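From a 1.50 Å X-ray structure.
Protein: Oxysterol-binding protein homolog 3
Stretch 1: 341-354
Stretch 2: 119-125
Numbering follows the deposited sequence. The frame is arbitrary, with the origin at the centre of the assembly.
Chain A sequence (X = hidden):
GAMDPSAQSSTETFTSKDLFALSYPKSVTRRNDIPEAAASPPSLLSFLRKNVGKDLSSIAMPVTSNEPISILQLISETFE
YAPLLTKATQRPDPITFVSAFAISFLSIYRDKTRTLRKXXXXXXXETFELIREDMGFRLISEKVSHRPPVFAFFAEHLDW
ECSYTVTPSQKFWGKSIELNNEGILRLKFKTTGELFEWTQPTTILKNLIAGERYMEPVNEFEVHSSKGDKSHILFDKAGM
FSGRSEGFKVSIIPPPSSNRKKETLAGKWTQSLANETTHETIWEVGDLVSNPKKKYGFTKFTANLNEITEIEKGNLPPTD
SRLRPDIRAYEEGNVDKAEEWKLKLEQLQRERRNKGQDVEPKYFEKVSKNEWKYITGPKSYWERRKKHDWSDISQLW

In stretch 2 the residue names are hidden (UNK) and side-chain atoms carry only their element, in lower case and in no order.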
# COMPACT_ATOMS: atom_id res chain seq x y z
N TRP A 341 -3.42 24.21 -2.25
CA TRP A 341 -2.30 23.50 -2.86
C TRP A 341 -2.76 22.29 -3.66
O TRP A 341 -2.22 22.01 -4.72
CB TRP A 341 -1.30 23.07 -1.79
CG TRP A 341 -0.25 24.10 -1.48
CD1 TRP A 341 -0.06 24.75 -0.30
CD2 TRP A 341 0.77 24.56 -2.37
NE1 TRP A 341 1.02 25.60 -0.40
CE2 TRP A 341 1.55 25.50 -1.66
CE3 TRP A 341 1.10 24.27 -3.70
CZ2 TRP A 341 2.65 26.15 -2.23
CZ3 TRP A 341 2.20 24.92 -4.27
CH2 TRP A 341 2.95 25.85 -3.53
N LYS A 342 -3.75 21.55 -3.14
CA LYS A 342 -4.25 20.38 -3.85
C LYS A 342 -4.74 20.81 -5.23
O LYS A 342 -4.38 20.22 -6.25
CB LYS A 342 -5.38 19.72 -3.06
CG LYS A 342 -5.91 18.44 -3.69
CD LYS A 342 -6.92 17.74 -2.79
CE LYS A 342 -7.47 16.49 -3.47
NZ LYS A 342 -8.47 15.79 -2.62
N LEU A 343 -5.56 21.86 -5.26
CA LEU A 343 -6.08 22.37 -6.52
C LEU A 343 -4.95 22.84 -7.44
O LEU A 343 -4.99 22.61 -8.65
CB LEU A 343 -7.04 23.53 -6.25
CG LEU A 343 -8.31 23.16 -5.47
CD1 LEU A 343 -9.10 24.41 -5.15
CD2 LEU A 343 -9.15 22.18 -6.28
N LYS A 344 -3.95 23.49 -6.86
CA LYS A 344 -2.82 23.98 -7.63
C LYS A 344 -2.02 22.86 -8.29
O LYS A 344 -1.70 22.93 -9.47
CB LYS A 344 -1.89 24.82 -6.73
CG LYS A 344 -0.58 25.24 -7.40
CD LYS A 344 -0.81 26.04 -8.68
CE LYS A 344 -1.44 27.39 -8.39
NZ LYS A 344 -1.62 28.18 -9.64
N LEU A 345 -1.70 21.82 -7.52
CA LEU A 345 -0.94 20.70 -8.08
C LEU A 345 -1.72 20.02 -9.21
O LEU A 345 -1.14 19.65 -10.23
CB LEU A 345 -0.61 19.68 -6.99
CG LEU A 345 0.75 19.81 -6.29
CD1 LEU A 345 0.85 21.16 -5.59
CD2 LEU A 345 0.91 18.66 -5.31
N GLU A 346 -3.02 19.85 -9.02
CA GLU A 346 -3.85 19.21 -10.03
C GLU A 346 -3.89 20.06 -11.30
O GLU A 346 -3.81 19.55 -12.41
CB GLU A 346 -5.27 19.00 -9.50
CG GLU A 346 -5.66 17.54 -9.32
CD GLU A 346 -4.77 16.81 -8.34
OE1 GLU A 346 -4.70 17.23 -7.17
OE2 GLU A 346 -4.13 15.81 -8.74
N GLN A 347 -4.00 21.37 -11.10
CA GLN A 347 -4.06 22.32 -12.21
C GLN A 347 -2.75 22.34 -13.00
O GLN A 347 -2.76 22.36 -14.23
CB GLN A 347 -4.38 23.71 -11.66
CG GLN A 347 -5.05 24.65 -12.64
CD GLN A 347 -4.13 25.08 -13.75
OE1 GLN A 347 -3.07 25.67 -13.51
NE2 GLN A 347 -4.52 24.80 -14.99
N LEU A 348 -1.62 22.33 -12.30
CA LEU A 348 -0.33 22.34 -12.98
C LEU A 348 -0.17 21.08 -13.83
O LEU A 348 0.34 21.13 -14.95
CB LEU A 348 0.82 22.43 -11.97
CG LEU A 348 0.94 23.75 -11.20
CD1 LEU A 348 2.10 23.64 -10.23
CD2 LEU A 348 1.14 24.91 -12.16
N GLN A 349 -0.60 19.95 -13.28
CA GLN A 349 -0.50 18.70 -14.01
C GLN A 349 -1.39 18.70 -15.25
O GLN A 349 -1.00 18.21 -16.31
CB GLN A 349 -0.86 17.54 -13.09
CG GLN A 349 -0.93 16.20 -13.80
CD GLN A 349 -1.02 15.07 -12.82
OE1 GLN A 349 -0.02 14.41 -12.53
NE2 GLN A 349 -2.20 14.85 -12.27
N ARG A 350 -2.60 19.23 -15.10
CA ARG A 350 -3.53 19.29 -16.23
C ARG A 350 -2.94 20.16 -17.34
O ARG A 350 -3.06 19.83 -18.52
CB ARG A 350 -4.88 19.85 -15.79
CG ARG A 350 -5.84 20.04 -16.95
CD ARG A 350 -7.06 19.15 -16.84
NE ARG A 350 -8.17 19.82 -16.18
CZ ARG A 350 -8.85 20.84 -16.69
NH1 ARG A 350 -8.54 21.31 -17.89
NH2 ARG A 350 -9.86 21.38 -16.01
N GLU A 351 -2.32 21.28 -16.96
CA GLU A 351 -1.72 22.18 -17.94
C GLU A 351 -0.60 21.47 -18.69
O GLU A 351 -0.49 21.58 -19.91
CB GLU A 351 -1.15 23.43 -17.25
CG GLU A 351 -2.20 24.35 -16.66
CD GLU A 351 -3.05 25.03 -17.71
OE1 GLU A 351 -4.00 25.76 -17.34
OE2 GLU A 351 -2.77 24.85 -18.91
N ARG A 352 0.23 20.73 -17.97
CA ARG A 352 1.31 19.99 -18.60
C ARG A 352 0.75 18.96 -19.57
O ARG A 352 1.23 18.80 -20.69
CB ARG A 352 2.17 19.26 -17.56
CG ARG A 352 3.04 20.16 -16.71
CD ARG A 352 4.12 19.35 -15.99
NE ARG A 352 3.58 18.47 -14.96
CZ ARG A 352 3.32 18.85 -13.71
NH1 ARG A 352 3.56 20.11 -13.35
NH2 ARG A 352 2.84 17.99 -12.83
N ARG A 353 -0.29 18.26 -19.12
CA ARG A 353 -0.94 17.22 -19.91
C ARG A 353 -1.54 17.77 -21.20
O ARG A 353 -1.26 17.25 -22.28
CB ARG A 353 -2.03 16.55 -19.07
CG ARG A 353 -2.48 15.19 -19.55
CD ARG A 353 -3.44 14.57 -18.54
NE ARG A 353 -3.83 13.21 -18.88
CZ ARG A 353 -3.05 12.14 -18.73
NH1 ARG A 353 -1.82 12.28 -18.25
NH2 ARG A 353 -3.50 10.94 -19.07
N ASN A 354 -2.35 18.81 -21.09
CA ASN A 354 -2.98 19.38 -22.28
C ASN A 354 -1.99 19.92 -23.30
O ASN A 354 -2.28 19.95 -24.49
CB ASN A 354 -3.98 20.47 -21.89
CG ASN A 354 -5.17 19.92 -21.11
OD1 ASN A 354 -5.46 18.72 -21.16
ND2 ASN A 354 -5.87 20.80 -20.41
N UNK A 119 -6.18 8.17 0.60
CA UNK A 119 -4.91 8.87 0.38
C UNK A 119 -5.00 9.85 -0.79
O UNK A 119 -5.92 9.77 -1.61
c UNK A 119 -4.55 6.55 0.75
c UNK A 119 -6.02 6.72 0.46
c UNK A 119 -3.94 7.74 0.07
N UNK A 120 -4.06 10.78 -0.85
CA UNK A 120 -4.00 11.74 -1.95
C UNK A 120 -3.60 10.98 -3.21
O UNK A 120 -2.78 10.05 -3.15
c UNK A 120 -3.77 16.21 -0.32
c UNK A 120 -3.49 15.18 -1.20
c UNK A 120 -3.31 13.87 -0.75
c UNK A 120 -3.88 15.94 1.04
c UNK A 120 -2.92 12.78 -1.70
c UNK A 120 -3.43 13.61 0.61
c UNK A 120 -3.71 14.64 1.51
N UNK A 121 -4.17 11.37 -4.35
CA UNK A 121 -3.81 10.75 -5.61
C UNK A 121 -2.43 11.29 -5.99
O UNK A 121 -2.23 12.50 -6.06
o UNK A 121 -6.33 9.34 -6.33
n UNK A 121 -7.19 11.40 -6.47
c UNK A 121 -6.17 10.54 -6.48
c UNK A 121 -4.80 11.12 -6.72
N UNK A 122 -1.45 10.41 -6.22
CA UNK A 122 -0.13 10.92 -6.58
C UNK A 122 -0.18 11.58 -7.96
O UNK A 122 -1.09 11.33 -8.74
c UNK A 122 -1.43 8.95 -6.04
c UNK A 122 0.01 8.71 -5.69
c UNK A 122 0.73 9.66 -6.60
N UNK A 123 0.81 12.42 -8.23
CA UNK A 123 0.89 13.06 -9.53
C UNK A 123 1.68 12.11 -10.43
O UNK A 123 2.45 11.29 -9.94
c UNK A 123 1.66 14.38 -9.41
c UNK A 123 2.00 16.59 -8.32
c UNK A 123 1.05 15.41 -8.46
c UNK A 123 -0.31 15.85 -8.97
N UNK A 124 1.48 12.20 -11.73
CA UNK A 124 2.26 11.37 -12.63
C UNK A 124 3.73 11.74 -12.38
O UNK A 124 4.08 12.92 -12.30
c UNK A 124 1.88 11.67 -14.09
c UNK A 124 2.70 10.95 -15.16
c UNK A 124 2.22 11.42 -16.52
c UNK A 124 2.54 9.44 -15.04
N UNK A 125 4.57 10.72 -12.24
CA UNK A 125 6.01 10.90 -12.01
C UNK A 125 6.35 11.19 -10.55
O UNK A 125 7.52 11.38 -10.21
c UNK A 125 6.58 11.98 -12.92
O HOH W 1 -3.71 14.77 -5.52
O HOH W 2 -2.92 13.11 -9.93
O HOH W 3 2.64 15.10 -13.16

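Position 119 carries three side-chain carbons that close a ring onto its own backbone nitrogen, which identifies Pro119. It lies out of reach of the helix 341-354 and adds nothing to the contact. Its phi of -70° and psi of 162° are extended, as the strand requires, and within proline's range.

Position 120 has seven side-chain carbons, one leading into a six-membered ring, so the residue is Phe120. Its CA-to-CB bond points sideways to the helix, yet the ring reaches nearer, and CE1 comes within 4.3 Å of Lys342 CD. The chain of Lys342 is fully extended (t at all four chi angles), which brings CD obliquely up to the ring. Lys342 NZ stands 5.7 Å from the ring centroid, at most a weak cation-pi attraction. A buried aromatic ring suits this place because it can pack against the aliphatic part of a lysine.

At position 121 two carbons are followed by one oxygen and one nitrogen on the second: a short amide, Asn121. This small polar side chain is at ease in a partly exposed site where it makes no contact with the helix. The backbone does the work instead: the O of water 1 lies 2.8 Å from Asn121 O and 3.1 Å from Glu346 OE1, and so bridges the two.

Position 122 again shows three carbons closing onto the backbone nitrogen, hence Pro122. Its CA-to-CB bond points away from the helix; a ring that ties up the backbone N suits this buried loop position, where phi is -67° and no bond to the helix calls for an N-H. Water 2 donates to Pro122 O at 2.8 Å and to Glu346 OE2 at 3.2 Å, and accepts from Gln349 NE2 at 3.0 Å.

Position 123 has four carbons forked at the second, the pattern of Leu123. Its CA-to-CB bond points toward the helix, and it has the largest covered area of the stretch, 96 Å². Leu123 CD1 meets Leu345 CD2 at 3.8 Å, while Leu123 CD2 lies 3.8 Å from Glu346 OE2. The branched aliphatic end fits a site that offers it another leucine and is otherwise lined by longer polar chains.

Position 124 repeats the four-carbon fork and is Leu124. Its backbone N donates to Gln349 OE1 at 2.8 Å with an angle of 160°, a nearly straight hydrogen bond. An apolar side chain suits this buried site, its CA-to-CB bond toward the helix; CD2 lies 4.5 Å from Arg353 NH1, at the guanidinium edge.

Position 125 bears a single carbon, so it is Ala125. Its CA-to-CB bond points toward the helix but CB makes no contact; its positive phi, 81°, is one that alanine adopts less readily than glycine.

The contact joins a small apolar centre to a polar frame. Leu123 packs against Leu345, and Gln349 fastens the loop by binding Leu124 N directly. Water 3 reinforces that anchor, donating to Leu124 O and Gln349 OE1, both 2.8 Å from its O, and accepting from Arg352 NH2 at 2.9 Å. Waters thus link three loop carbonyls, Asn121 O, Pro122 O and Leu124 O, to helix side chains.

Stretch 2, residues 119-125: PFNPLLA
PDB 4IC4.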